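Local coordinates for tRNA-splicing ligase RtcB (Thermus thermophilus, PDB 2EPG), which probably joins RNA ends bearing a 2',3'-cyclic phosphate or 3'-phosphate to 5'-hydroxyl ends, using GTP and manganese, at residues A[110-115]-A[334-339]; A[177-182]-A[371-376]; A[243-248]-A[310-315]; A[379-384]-A[392-397]. One frame throughout, in Å; residues are numbered along the deposited sequence.

Contact 1 of 4, residues A[110-115]-A[334-339]; sequences GVRLLA and LYDLAH
R112 and D336 make the one charged pair here: the NE-H of R112 runs almost straight (177°) to OD1 of D336, 2.8 Å away, within the guanidinium plane and onto the anti lone pair of that oxygen. The carboxylate stands nearly upright to the guanidinium, at 83°, and R112 binds only OD1; one water bridges that same OD1 to R112 NH1. D336 OD2 pairs with R308, and R112 NH1 also reaches Q309, both on helix 288-321. An alanine in place of R112 would remove the NE bond and the water's NH1 anchor, and would probably leave D336 OD1 less well satisfied. The two residues face each other as a non-hydrogen-bonded pair of antiparallel strands, 178° apart in direction. V111 N to L337 O (2.9 Å) and L113 N to Y335 O (3.0 Å) bind the flanking pairs, and a classic beta bulge sets L334 and Y335 both opposite L113. At the strand end, V111 lays CG2 over one face of the H339 ring, 3.8 Å from its centroid. H339, predicted to bind manganese and GMP, is further fixed by L382 O at NE2 and H410 at ND1. G110 fits because a CB would collide with L337 O.

Contact 2 of 4, residues A[177-182]-A[371-376]; sequences DVRFIE and PEEYRR
Two irregular backbones meet here, the 3-10 turn that includes 177-179, with the residues after it, and the loop 371-376; R179 and P371 are the nearest pair, at 6.8 Å between CA atoms. P371 contributes ring carbons: its CG sits 3.3 Å from R179 O, and its CB lies 4.1 Å from F180 CE2. The F180 ring is the centre of the contact. Its CD2 comes within 3.6 Å of Y374 CE1, the two rings being oblique with planes at 52°, while CZ points at E373 OE1. Within its own segment, CB of R179 lies over the rim of one face of this ring. Y374 is held in turn by its hydroxyl, which hydrogen-bonds to L334 O of strand 332-347, and F234 meets its ring edge-to-face. An alanine at F180 would probably strip P371 and Y374 of their shared apolar partner and loosen the fit of the two segments. R179 bends at chi2 and chi3 to bring NH1 to E373, whose own chain bends at chi2 (84°). NH1 lies 2.6 Å from E373 OE2, and its bond to OE1 is weak, at 142°. The contact thus sets a charged pair at the surface beside buried aromatic rings: solvent probably weakens the exposed salt bridge of R179 and E373, whereas F180 and Y374 meet in the protein interior.

Contact 3 of 4, residues A[243-248]-A[310-315]; sequences VLIHTG and LIAHFV
This is helix-on-sheet packing in an alpha-beta fold: residues 310-315 of the long helix 288-321 lie over one side of strand 240-247, running against it at 147° with the axes 9.9 Å apart at closest. That spacing leaves room for one layer of interlocked side chains. From the strand come V243, I245 and T247, every second residue, all turned to the helix; from the helix come I311 and V315, one turn apart, with A312 beside them. I245 is the main bump. Its CG1 is anti to the carbonyl carbon (chi1 -59°), and the chain then extends so that CD1 reaches the helix backbone, 3.9 Å from A312 CA. A312, with only a methyl group, lets I245 CD1 come down onto that backbone, and its CB lies 4.0 Å from the same CD1. I311 fills the neighbouring space, sliding past I245 in the opposite direction with its CG2 3.9 Å from I245 CD1. Beta-branched valines suit the far end, where V243 and V315 meet tip to tip, CG1 to CG1, at 4.0 Å. H246, a predicted manganese ligand, turns its side chain to the other side of the strand, so the helix packs on the side away from this residue. T247 serves both chemistries: its OG1 is hydrogen-bonded to L210 O, while CG2, in the crowded position between backbone N and carbonyl carbon, is presented to the helix and stands 3.7 Å from I311 CD1.

Contact 4 of 4, residues A[379-384]-A[392-397]; sequences QPVLVP and YVLAGT
Y392, near the start of strand 391-395 in this beta hairpin, forms a hydrogen-bonded pair with V383. Its N gives a bond to V383 O, and its O receives V383 N at 2.9 Å, nearly straight at 168°. Strand 474-486 borders the same strand, and R478 there touches the tyrosine side chain. V393 turns to the opposite face, with CG2 4.5 Å from L382 CD2 in a non-hydrogen-bonded pair; its side chain also meets L113 and L479, which suits a branched aliphatic residue between strands. L394 returns to the face of V381 and V383. Its N-H points straight at V381 O (2.8 Å, 174°), whereas V381 N reaches L394 O from above the carbonyl plane. CG of L394 is anti to the carbonyl carbon and the chain then extends (chi2 178°), which brings CD1 to V383 CG2 at 3.8 Å, while its CB rests at the same distance from V381 CB. A395 faces P380, whose ring has no N-H to offer, at a non-hydrogen-bonded position where none is needed. G396 then gives its N to Q379 O at 2.8 Å, the last bond before T397 caps the following helix through A400 N. Q379 folds its amide back, NE2 to P380 O at 3.1 Å, and shares that group with R361 O. Five main-chain bonds thus satisfy facing N-H and C=O groups of the buried strands, leaving mostly apolar side chains to meet, and the first strand runs straight into P384, a predicted GMP-binding residue.

Contact 1 is the hub: its centre lies 9 Å from those of contacts 3 and 4 and 11 Å from that of contact 2. Strand 110-119 joins contacts 1 and 3 through R112 O to I245 N and L114 N to V243 O, both 2.8 Å. Contact 2 attaches to strand 332-347, with E182 N 2.8 Å from D336 O. Contact 4 packs on that strand too, Y335 CE2 lying 3.6 Å from Q379 CG, and reaches the predicted active site from its own side: P384 touches H339 and also H246, whose CD2 is 3.7 Å from P384 CG. Contacts 1, 3 and 4 thus meet around the predicted manganese and GMP residues, while contact 2 lies away from them.

Contact 1 of 4, residues A[110-115]-A[334-339]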
loop_
_atom_site.group_PDB
_atom_site.type_symbol
_atom_site.label_atom_id
_atom_site.label_comp_id
_atom_site.label_asym_id
_atom_site.label_seq_id
_atom_site.Cartn_x
_atom_site.Cartn_y
_atom_site.Cartn_z
ATOM N N GLY A 110 0.818 2.739 3.313
ATOM C CA GLY A 110 1.205 1.378 3.014
ATOM C C GLY A 110 1.375 0.509 4.232
ATOM O O GLY A 110 0.945 0.871 5.327
ATOM N N VAL A 111 2.041 -0.626 4.042
ATOM C CA VAL A 111 2.212 -1.577 5.121
ATOM C C VAL A 111 3.609 -2.159 5.219
ATOM O O VAL A 111 4.221 -2.484 4.208
ATOM C CB VAL A 111 1.237 -2.775 4.930
ATOM C CG1 VAL A 111 1.268 -3.679 6.143
ATOM C CG2 VAL A 111 -0.177 -2.261 4.653
ATOM N N ARG A 112 4.104 -2.294 6.443
ATOM C CA ARG A 112 5.383 -2.937 6.659
ATOM C C ARG A 112 5.121 -4.083 7.636
ATOM O O ARG A 112 4.400 -3.908 8.633
ATOM C CB ARG A 112 6.415 -1.998 7.277
ATOM C CG ARG A 112 7.676 -2.757 7.707
ATOM C CD ARG A 112 8.858 -1.887 8.122
ATOM N NE ARG A 112 9.407 -1.056 7.050
ATOM C CZ ARG A 112 10.659 -0.600 7.048
ATOM N NH1 ARG A 112 11.115 0.164 6.064
ATOM N NH2 ARG A 112 11.478 -0.946 8.021
ATOM N N LEU A 113 5.685 -5.252 7.343
ATOM C CA LEU A 113 5.540 -6.387 8.238
ATOM C C LEU A 113 6.917 -6.839 8.728
ATOM O O LEU A 113 7.804 -7.159 7.924
ATOM C CB LEU A 113 4.843 -7.570 7.544
ATOM C CG LEU A 113 4.595 -8.810 8.424
ATOM C CD1 LEU A 113 3.599 -8.485 9.546
ATOM C CD2 LEU A 113 4.017 -9.936 7.587
ATOM N N LEU A 114 7.090 -6.842 10.049
ATOM C CA LEU A 114 8.326 -7.306 10.654
ATOM C C LEU A 114 8.042 -8.751 11.105
ATOM O O LEU A 114 6.936 -9.053 11.566
ATOM C CB LEU A 114 8.695 -6.445 11.882
ATOM C CG LEU A 114 8.858 -4.927 11.718
ATOM C CD1 LEU A 114 9.307 -4.296 13.042
ATOM C CD2 LEU A 114 9.881 -4.645 10.627
ATOM N N ALA A 115 9.031 -9.627 10.952
ATOM C CA ALA A 115 8.912 -11.025 11.351
ATOM C C ALA A 115 10.005 -11.296 12.382
ATOM O O ALA A 115 11.171 -11.002 12.130
ATOM C CB ALA A 115 9.099 -11.932 10.135
ATOM N N LEU A 334 10.134 -8.348 6.697
ATOM C CA LEU A 334 9.746 -9.419 5.789
ATOM C C LEU A 334 9.509 -8.703 4.461
ATOM O O LEU A 334 10.087 -9.062 3.430
ATOM C CB LEU A 334 8.478 -10.106 6.302
ATOM C CG LEU A 334 8.052 -11.370 5.548
ATOM C CD1 LEU A 334 7.237 -12.254 6.478
ATOM C CD2 LEU A 334 7.262 -10.987 4.290
ATOM N N TYR A 335 8.662 -7.679 4.491
ATOM C CA TYR A 335 8.435 -6.850 3.300
ATOM C C TYR A 335 7.770 -5.530 3.696
ATOM O O TYR A 335 7.289 -5.375 4.819
ATOM C CB TYR A 335 7.559 -7.564 2.252
ATOM C CG TYR A 335 7.842 -7.068 0.857
ATOM C CD1 TYR A 335 9.131 -7.140 0.329
ATOM C CD2 TYR A 335 6.845 -6.513 0.066
ATOM C CE1 TYR A 335 9.409 -6.664 -0.953
ATOM C CE2 TYR A 335 7.123 -6.050 -1.213
ATOM C CZ TYR A 335 8.409 -6.129 -1.710
ATOM O OH TYR A 335 8.693 -5.667 -2.977
ATOM N N ASP A 336 7.746 -4.586 2.765
ATOM C CA ASP A 336 7.115 -3.289 2.979
ATOM C C ASP A 336 6.656 -2.809 1.598
ATOM O O ASP A 336 7.462 -2.725 0.669
ATOM C CB ASP A 336 8.131 -2.325 3.623
ATOM C CG ASP A 336 7.593 -0.896 3.783
ATOM O OD1 ASP A 336 7.787 -0.312 4.871
ATOM O OD2 ASP A 336 7.003 -0.344 2.826
ATOM N N LEU A 337 5.362 -2.523 1.452
ATOM C CA LEU A 337 4.838 -2.072 0.171
ATOM C C LEU A 337 3.696 -1.074 0.298
ATOM O O LEU A 337 2.997 -1.014 1.304
ATOM C CB LEU A 337 4.365 -3.263 -0.685
ATOM C CG LEU A 337 2.966 -3.850 -0.414
ATOM C CD1 LEU A 337 2.673 -4.996 -1.398
ATOM C CD2 LEU A 337 2.889 -4.352 1.029
ATOM N N ALA A 338 3.525 -0.285 -0.756
ATOM C CA ALA A 338 2.497 0.739 -0.824
ATOM C C ALA A 338 1.138 0.184 -1.220
ATOM O O ALA A 338 1.058 -0.839 -1.891
ATOM C CB ALA A 338 2.919 1.806 -1.837
ATOM N N HIS A 339 0.082 0.882 -0.803
ATOM C CA HIS A 339 -1.297 0.529 -1.136
ATOM C C HIS A 339 -1.882 1.644 -2.016
ATOM O O HIS A 339 -2.930 1.466 -2.627
ATOM C CB HIS A 339 -2.140 0.338 0.141
ATOM C CG HIS A 339 -1.949 -1.000 0.794
ATOM N ND1 HIS A 339 -2.970 -1.664 1.447
ATOM C CD2 HIS A 339 -0.876 -1.828 0.840
ATOM C CE1 HIS A 339 -2.537 -2.844 1.856
ATOM N NE2 HIS A 339 -1.270 -2.969 1.499
HETATM O O HOH W 1 9.509 1.708 4.318
#

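Contact 2 of 4, residues A[177-182]-A[371-376]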
loop_
_atom_site.group_PDB
_atom_site.type_symbol
_atom_site.label_atom_id
_atom_site.label_comp_id
_atom_site.label_asym_id
_atom_site.label_seq_id
_atom_site.Cartn_x
_atom_site.Cartn_y
_atom_site.Cartn_z
ATOM N N ASP A 177 17.549 -3.813 5.993
ATOM C CA ASP A 177 16.143 -3.403 5.920
ATOM C C ASP A 177 15.676 -2.980 4.536
ATOM O O ASP A 177 14.607 -3.376 4.091
ATOM C CB ASP A 177 15.857 -2.261 6.900
ATOM C CG ASP A 177 15.851 -2.719 8.338
ATOM O OD1 ASP A 177 15.773 -1.860 9.230
ATOM O OD2 ASP A 177 15.918 -3.937 8.589
ATOM N N VAL A 178 16.497 -2.182 3.864
ATOM C CA VAL A 178 16.188 -1.639 2.556
ATOM C C VAL A 178 15.902 -2.659 1.467
ATOM O O VAL A 178 15.115 -2.377 0.567
ATOM C CB VAL A 178 17.335 -0.697 2.084
ATOM C CG1 VAL A 178 17.123 -0.286 0.633
ATOM C CG2 VAL A 178 17.376 0.543 2.978
ATOM N N ARG A 179 16.553 -3.821 1.548
ATOM C CA ARG A 179 16.389 -4.899 0.570
ATOM C C ARG A 179 14.962 -5.415 0.506
ATOM O O ARG A 179 14.532 -5.940 -0.518
ATOM C CB ARG A 179 17.280 -6.097 0.921
ATOM C CG ARG A 179 18.778 -5.828 0.963
ATOM C CD ARG A 179 19.495 -6.621 -0.130
ATOM N NE ARG A 179 19.011 -8.005 -0.178
ATOM C CZ ARG A 179 19.227 -8.834 -1.192
ATOM N NH1 ARG A 179 18.750 -10.068 -1.160
ATOM N NH2 ARG A 179 19.924 -8.425 -2.239
ATOM N N PHE A 180 14.224 -5.271 1.598
ATOM C CA PHE A 180 12.857 -5.782 1.633
ATOM C C PHE A 180 11.748 -4.737 1.607
ATOM O O PHE A 180 10.635 -4.942 2.103
ATOM C CB PHE A 180 12.736 -6.724 2.824
ATOM C CG PHE A 180 13.799 -7.787 2.818
ATOM C CD1 PHE A 180 14.988 -7.607 3.520
ATOM C CD2 PHE A 180 13.656 -8.920 2.023
ATOM C CE1 PHE A 180 16.026 -8.540 3.427
ATOM C CE2 PHE A 180 14.685 -9.860 1.923
ATOM C CZ PHE A 180 15.872 -9.670 2.627
ATOM N N ILE A 181 12.071 -3.602 1.012
ATOM C CA ILE A 181 11.096 -2.548 0.843
ATOM C C ILE A 181 10.890 -2.480 -0.655
ATOM O O ILE A 181 11.851 -2.624 -1.420
ATOM C CB ILE A 181 11.630 -1.176 1.293
ATOM C CG1 ILE A 181 12.104 -1.243 2.746
ATOM C CG2 ILE A 181 10.527 -0.122 1.133
ATOM C CD1 ILE A 181 12.792 0.044 3.204
ATOM N N GLU A 182 9.648 -2.276 -1.073
ATOM C CA GLU A 182 9.328 -2.126 -2.487
ATOM C C GLU A 182 10.200 -0.960 -2.990
ATOM O O GLU A 182 10.291 0.077 -2.323
ATOM C CB GLU A 182 7.849 -1.768 -2.635
ATOM C CG GLU A 182 7.397 -1.507 -4.062
ATOM C CD GLU A 182 6.015 -0.855 -4.139
ATOM O OE1 GLU A 182 5.268 -0.882 -3.138
ATOM O OE2 GLU A 182 5.677 -0.306 -5.212
ATOM N N PRO A 371 13.189 -9.440 -4.269
ATOM C CA PRO A 371 14.394 -9.910 -3.583
ATOM C C PRO A 371 14.655 -11.371 -3.924
ATOM O O PRO A 371 13.732 -12.192 -3.943
ATOM C CB PRO A 371 14.052 -9.714 -2.112
ATOM C CG PRO A 371 13.200 -8.502 -2.136
ATOM C CD PRO A 371 12.298 -8.731 -3.337
ATOM N N GLU A 372 15.921 -11.681 -4.182
ATOM C CA GLU A 372 16.355 -13.023 -4.541
ATOM C C GLU A 372 15.826 -14.077 -3.583
ATOM O O GLU A 372 15.478 -15.187 -3.993
ATOM C CB GLU A 372 17.883 -13.070 -4.553
ATOM C CG GLU A 372 18.459 -14.276 -5.231
ATOM C CD GLU A 372 19.976 -14.227 -5.285
ATOM O OE1 GLU A 372 20.528 -13.129 -5.565
ATOM O OE2 GLU A 372 20.607 -15.286 -5.061
ATOM N N GLU A 373 15.777 -13.728 -2.303
ATOM C CA GLU A 373 15.299 -14.648 -1.280
ATOM C C GLU A 373 13.878 -15.129 -1.563
ATOM O O GLU A 373 13.491 -16.234 -1.170
ATOM C CB GLU A 373 15.285 -13.973 0.101
ATOM C CG GLU A 373 16.635 -13.671 0.730
ATOM C CD GLU A 373 17.255 -12.367 0.258
ATOM O OE1 GLU A 373 18.139 -11.849 0.979
ATOM O OE2 GLU A 373 16.880 -11.864 -0.823
ATOM N N TYR A 374 13.110 -14.281 -2.237
ATOM C CA TYR A 374 11.702 -14.546 -2.530
ATOM C C TYR A 374 11.401 -14.783 -3.999
ATOM O O TYR A 374 10.277 -15.137 -4.343
ATOM C CB TYR A 374 10.866 -13.328 -2.121
ATOM C CG TYR A 374 11.083 -12.811 -0.713
ATOM C CD1 TYR A 374 10.799 -11.478 -0.400
ATOM C CD2 TYR A 374 11.483 -13.662 0.319
ATOM C CE1 TYR A 374 10.893 -11.011 0.898
ATOM C CE2 TYR A 374 11.584 -13.202 1.630
ATOM C CZ TYR A 374 11.281 -11.874 1.909
ATOM O OH TYR A 374 11.333 -11.412 3.193
ATOM N N ARG A 375 12.392 -14.554 -4.851
ATOM C CA ARG A 375 12.216 -14.634 -6.284
ATOM C C ARG A 375 11.575 -15.910 -6.815
ATOM O O ARG A 375 10.825 -15.862 -7.789
ATOM C CB ARG A 375 13.554 -14.349 -6.986
ATOM C CG ARG A 375 13.407 -14.017 -8.478
ATOM C CD ARG A 375 14.674 -13.390 -9.050
ATOM N NE ARG A 375 15.041 -12.161 -8.340
ATOM C CZ ARG A 375 16.280 -11.671 -8.264
ATOM N NH1 ARG A 375 16.512 -10.549 -7.593
ATOM N NH2 ARG A 375 17.290 -12.301 -8.847
ATOM N N ARG A 376 11.844 -17.042 -6.174
ATOM C CA ARG A 376 11.249 -18.291 -6.628
ATOM C C ARG A 376 9.762 -18.381 -6.328
ATOM O O ARG A 376 9.028 -19.030 -7.061
ATOM C CB ARG A 376 11.943 -19.503 -5.982
ATOM C CG ARG A 376 13.375 -19.713 -6.430
ATOM C CD ARG A 376 14.058 -20.834 -5.655
ATOM N NE ARG A 376 15.486 -20.876 -5.968
ATOM C CZ ARG A 376 16.392 -21.581 -5.293
ATOM N NH1 ARG A 376 17.672 -21.548 -5.664
ATOM N NH2 ARG A 376 16.026 -22.317 -4.247
HETATM O O HOH W 2 18.524 -10.052 -4.796
#

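Contact 3 of 4, residues A[243-248]-A[310-315]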
loop_
_atom_site.group_PDB
_atom_site.type_symbol
_atom_site.label_atom_id
_atom_site.label_comp_id
_atom_site.label_asym_id
_atom_site.label_seq_id
_atom_site.Cartn_x
_atom_site.Cartn_y
_atom_site.Cartn_z
ATOM N N VAL A 243 4.869 -8.024 13.550
ATOM C CA VAL A 243 4.419 -6.679 13.833
ATOM C C VAL A 243 4.065 -6.028 12.490
ATOM O O VAL A 243 4.903 -5.934 11.599
ATOM C CB VAL A 243 5.522 -5.870 14.551
ATOM C CG1 VAL A 243 5.005 -4.459 14.882
ATOM C CG2 VAL A 243 5.965 -6.610 15.827
ATOM N N LEU A 244 2.819 -5.586 12.358
ATOM C CA LEU A 244 2.364 -4.958 11.127
ATOM C C LEU A 244 2.161 -3.461 11.354
ATOM O O LEU A 244 1.420 -3.058 12.247
ATOM C CB LEU A 244 1.066 -5.623 10.641
ATOM C CG LEU A 244 0.541 -5.218 9.254
ATOM C CD1 LEU A 244 -0.261 -6.378 8.612
ATOM C CD2 LEU A 244 -0.322 -3.974 9.389
ATOM N N ILE A 245 2.836 -2.655 10.534
ATOM C CA ILE A 245 2.779 -1.189 10.608
ATOM C C ILE A 245 1.997 -0.654 9.401
ATOM O O ILE A 245 2.366 -0.890 8.251
ATOM C CB ILE A 245 4.203 -0.591 10.575
ATOM C CG1 ILE A 245 5.021 -1.133 11.752
ATOM C CG2 ILE A 245 4.131 0.932 10.616
ATOM C CD1 ILE A 245 6.553 -0.950 11.587
ATOM N N HIS A 246 0.923 0.070 9.684
ATOM C CA HIS A 246 0.048 0.625 8.662
ATOM C C HIS A 246 0.002 2.133 8.806
ATOM O O HIS A 246 -0.567 2.650 9.776
ATOM C CB HIS A 246 -1.364 0.070 8.840
ATOM C CG HIS A 246 -2.264 0.308 7.666
ATOM N ND1 HIS A 246 -2.242 1.475 6.931
ATOM C CD2 HIS A 246 -3.225 -0.465 7.109
ATOM C CE1 HIS A 246 -3.148 1.407 5.972
ATOM N NE2 HIS A 246 -3.758 0.240 6.058
ATOM N N THR A 247 0.619 2.830 7.855
ATOM C CA THR A 247 0.639 4.279 7.853
ATOM C C THR A 247 1.236 4.797 6.538
ATOM O O THR A 247 1.780 4.012 5.732
ATOM C CB THR A 247 1.427 4.845 9.057
ATOM O OG1 THR A 247 1.278 6.268 9.080
ATOM C CG2 THR A 247 2.916 4.489 8.956
ATOM N N GLY A 248 1.130 6.109 6.321
ATOM C CA GLY A 248 1.615 6.690 5.081
ATOM C C GLY A 248 2.452 7.952 5.143
ATOM O O GLY A 248 3.333 8.085 5.998
ATOM N N LEU A 310 11.225 4.440 10.313
ATOM C CA LEU A 310 11.468 5.006 11.644
ATOM C C LEU A 310 10.650 4.281 12.686
ATOM O O LEU A 310 11.141 3.953 13.758
ATOM C CB LEU A 310 11.108 6.505 11.700
ATOM C CG LEU A 310 12.131 7.484 12.311
ATOM C CD1 LEU A 310 11.432 8.786 12.734
ATOM C CD2 LEU A 310 12.845 6.856 13.502
ATOM N N ILE A 311 9.385 4.039 12.378
ATOM C CA ILE A 311 8.518 3.343 13.315
ATOM C C ILE A 311 9.076 1.953 13.609
ATOM O O ILE A 311 9.069 1.503 14.752
ATOM C CB ILE A 311 7.081 3.245 12.761
ATOM C CG1 ILE A 311 6.477 4.656 12.667
ATOM C CG2 ILE A 311 6.210 2.370 13.682
ATOM C CD1 ILE A 311 5.141 4.731 11.954
ATOM N N ALA A 312 9.578 1.283 12.580
ATOM C CA ALA A 312 10.141 -0.050 12.762
ATOM C C ALA A 312 11.327 0.022 13.721
ATOM O O ALA A 312 11.515 -0.872 14.549
ATOM C CB ALA A 312 10.580 -0.633 11.417
ATOM N N HIS A 313 12.118 1.088 13.619
ATOM C CA HIS A 313 13.270 1.257 14.508
ATOM C C HIS A 313 12.776 1.355 15.953
ATOM O O HIS A 313 13.328 0.713 16.848
ATOM C CB HIS A 313 14.068 2.524 14.136
ATOM C CG HIS A 313 15.268 2.758 15.004
ATOM N ND1 HIS A 313 16.402 1.974 14.938
ATOM C CD2 HIS A 313 15.498 3.670 15.980
ATOM C CE1 HIS A 313 17.279 2.393 15.834
ATOM N NE2 HIS A 313 16.755 3.421 16.480
ATOM N N PHE A 314 11.728 2.152 16.172
ATOM C CA PHE A 314 11.151 2.307 17.501
ATOM C C PHE A 314 10.527 1.007 17.993
ATOM O O PHE A 314 10.506 0.750 19.186
ATOM C CB PHE A 314 10.055 3.400 17.528
ATOM C CG PHE A 314 10.533 4.773 17.133
ATOM C CD1 PHE A 314 11.863 5.158 17.327
ATOM C CD2 PHE A 314 9.640 5.701 16.597
ATOM C CE1 PHE A 314 12.297 6.452 16.993
ATOM C CE2 PHE A 314 10.054 6.997 16.262
ATOM C CZ PHE A 314 11.392 7.373 16.460
ATOM N N VAL A 315 9.987 0.199 17.083
ATOM C CA VAL A 315 9.378 -1.050 17.494
ATOM C C VAL A 315 10.480 -1.933 18.065
ATOM O O VAL A 315 10.314 -2.543 19.124
ATOM C CB VAL A 315 8.674 -1.761 16.318
ATOM C CG1 VAL A 315 8.379 -3.223 16.674
ATOM C CG2 VAL A 315 7.367 -1.033 15.983
#

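Contact 4 of 4, residues A[379-384]-A[392-397]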
loop_
_atom_site.group_PDB
_atom_site.type_symbol
_atom_site.label_atom_id
_atom_site.label_comp_id
_atom_site.label_asym_id
_atom_site.label_seq_id
_atom_site.Cartn_x
_atom_site.Cartn_y
_atom_site.Cartn_z
ATOM N N GLN A 379 6.651 -12.004 -4.957
ATOM C CA GLN A 379 6.705 -10.899 -4.009
ATOM C C GLN A 379 5.666 -11.043 -2.904
ATOM O O GLN A 379 4.536 -11.444 -3.153
ATOM C CB GLN A 379 6.425 -9.584 -4.750
ATOM C CG GLN A 379 6.450 -8.310 -3.869
ATOM C CD GLN A 379 5.620 -7.215 -4.482
ATOM O OE1 GLN A 379 5.961 -6.665 -5.533
ATOM N NE2 GLN A 379 4.502 -6.915 -3.852
ATOM N N PRO A 380 6.036 -10.712 -1.659
ATOM C CA PRO A 380 5.048 -10.820 -0.581
ATOM C C PRO A 380 3.974 -9.737 -0.814
ATOM O O PRO A 380 4.273 -8.646 -1.315
ATOM C CB PRO A 380 5.865 -10.518 0.688
ATOM C CG PRO A 380 7.283 -10.891 0.310
ATOM C CD PRO A 380 7.386 -10.428 -1.131
ATOM N N VAL A 381 2.729 -10.041 -0.463
ATOM C CA VAL A 381 1.638 -9.086 -0.595
ATOM C C VAL A 381 1.042 -9.053 0.796
ATOM O O VAL A 381 0.567 -10.077 1.302
ATOM C CB VAL A 381 0.568 -9.557 -1.601
ATOM C CG1 VAL A 381 -0.641 -8.608 -1.559
ATOM C CG2 VAL A 381 1.154 -9.591 -3.004
ATOM N N LEU A 382 1.075 -7.876 1.410
ATOM C CA LEU A 382 0.593 -7.709 2.777
ATOM C C LEU A 382 -0.818 -7.159 2.752
ATOM O O LEU A 382 -1.062 -6.057 2.263
ATOM C CB LEU A 382 1.538 -6.761 3.535
ATOM C CG LEU A 382 3.024 -7.134 3.377
ATOM C CD1 LEU A 382 3.933 -6.128 4.094
ATOM C CD2 LEU A 382 3.241 -8.547 3.914
ATOM N N VAL A 383 -1.751 -7.944 3.273
ATOM C CA VAL A 383 -3.151 -7.563 3.293
ATOM C C VAL A 383 -3.608 -7.384 4.733
ATOM O O VAL A 383 -3.998 -8.340 5.406
ATOM C CB VAL A 383 -4.008 -8.646 2.588
ATOM C CG1 VAL A 383 -5.480 -8.295 2.652
ATOM C CG2 VAL A 383 -3.581 -8.767 1.140
ATOM N N PRO A 384 -3.565 -6.144 5.231
ATOM C CA PRO A 384 -3.988 -5.896 6.606
ATOM C C PRO A 384 -5.519 -5.907 6.667
ATOM O O PRO A 384 -6.194 -5.546 5.696
ATOM C CB PRO A 384 -3.409 -4.516 6.875
ATOM C CG PRO A 384 -3.647 -3.824 5.552
ATOM C CD PRO A 384 -3.242 -4.882 4.538
ATOM N N TYR A 392 -3.424 -10.951 6.252
ATOM C CA TYR A 392 -2.969 -12.082 5.454
ATOM C C TYR A 392 -1.677 -11.737 4.716
ATOM O O TYR A 392 -1.361 -10.567 4.488
ATOM C CB TYR A 392 -4.033 -12.498 4.424
ATOM C CG TYR A 392 -5.377 -12.930 5.010
ATOM C CD1 TYR A 392 -6.298 -11.991 5.486
ATOM C CD2 TYR A 392 -5.713 -14.278 5.112
ATOM C CE1 TYR A 392 -7.507 -12.384 6.048
ATOM C CE2 TYR A 392 -6.928 -14.677 5.673
ATOM C CZ TYR A 392 -7.809 -13.726 6.137
ATOM O OH TYR A 392 -8.995 -14.133 6.698
ATOM N N VAL A 393 -0.917 -12.766 4.379
ATOM C CA VAL A 393 0.297 -12.595 3.611
ATOM C C VAL A 393 0.042 -13.459 2.371
ATOM O O VAL A 393 -0.263 -14.655 2.495
ATOM C CB VAL A 393 1.541 -13.134 4.347
ATOM C CG1 VAL A 393 2.756 -12.999 3.443
ATOM C CG2 VAL A 393 1.756 -12.367 5.670
ATOM N N LEU A 394 0.110 -12.840 1.194
ATOM C CA LEU A 394 -0.082 -13.550 -0.056
ATOM C C LEU A 394 1.247 -13.462 -0.785
ATOM O O LEU A 394 2.200 -12.884 -0.267
ATOM C CB LEU A 394 -1.176 -12.875 -0.900
ATOM C CG LEU A 394 -2.472 -12.501 -0.159
ATOM C CD1 LEU A 394 -3.437 -11.785 -1.113
ATOM C CD2 LEU A 394 -3.122 -13.743 0.415
ATOM N N ALA A 395 1.319 -14.052 -1.973
ATOM C CA ALA A 395 2.518 -13.978 -2.794
ATOM C C ALA A 395 2.058 -13.607 -4.202
ATOM O O ALA A 395 0.990 -14.045 -4.641
ATOM C CB ALA A 395 3.259 -15.318 -2.805
ATOM N N GLY A 396 2.853 -12.793 -4.896
ATOM C CA GLY A 396 2.514 -12.376 -6.249
ATOM C C GLY A 396 2.602 -13.535 -7.227
ATOM O O GLY A 396 3.357 -14.476 -7.011
ATOM N N THR A 397 1.854 -13.471 -8.318
ATOM C CA THR A 397 1.863 -14.580 -9.258
ATOM C C THR A 397 2.222 -14.193 -10.663
ATOM O O THR A 397 2.193 -13.023 -11.035
ATOM C CB THR A 397 0.490 -15.248 -9.328
ATOM O OG1 THR A 397 -0.429 -14.352 -9.963
ATOM C CG2 THR A 397 -0.008 -15.575 -7.914
#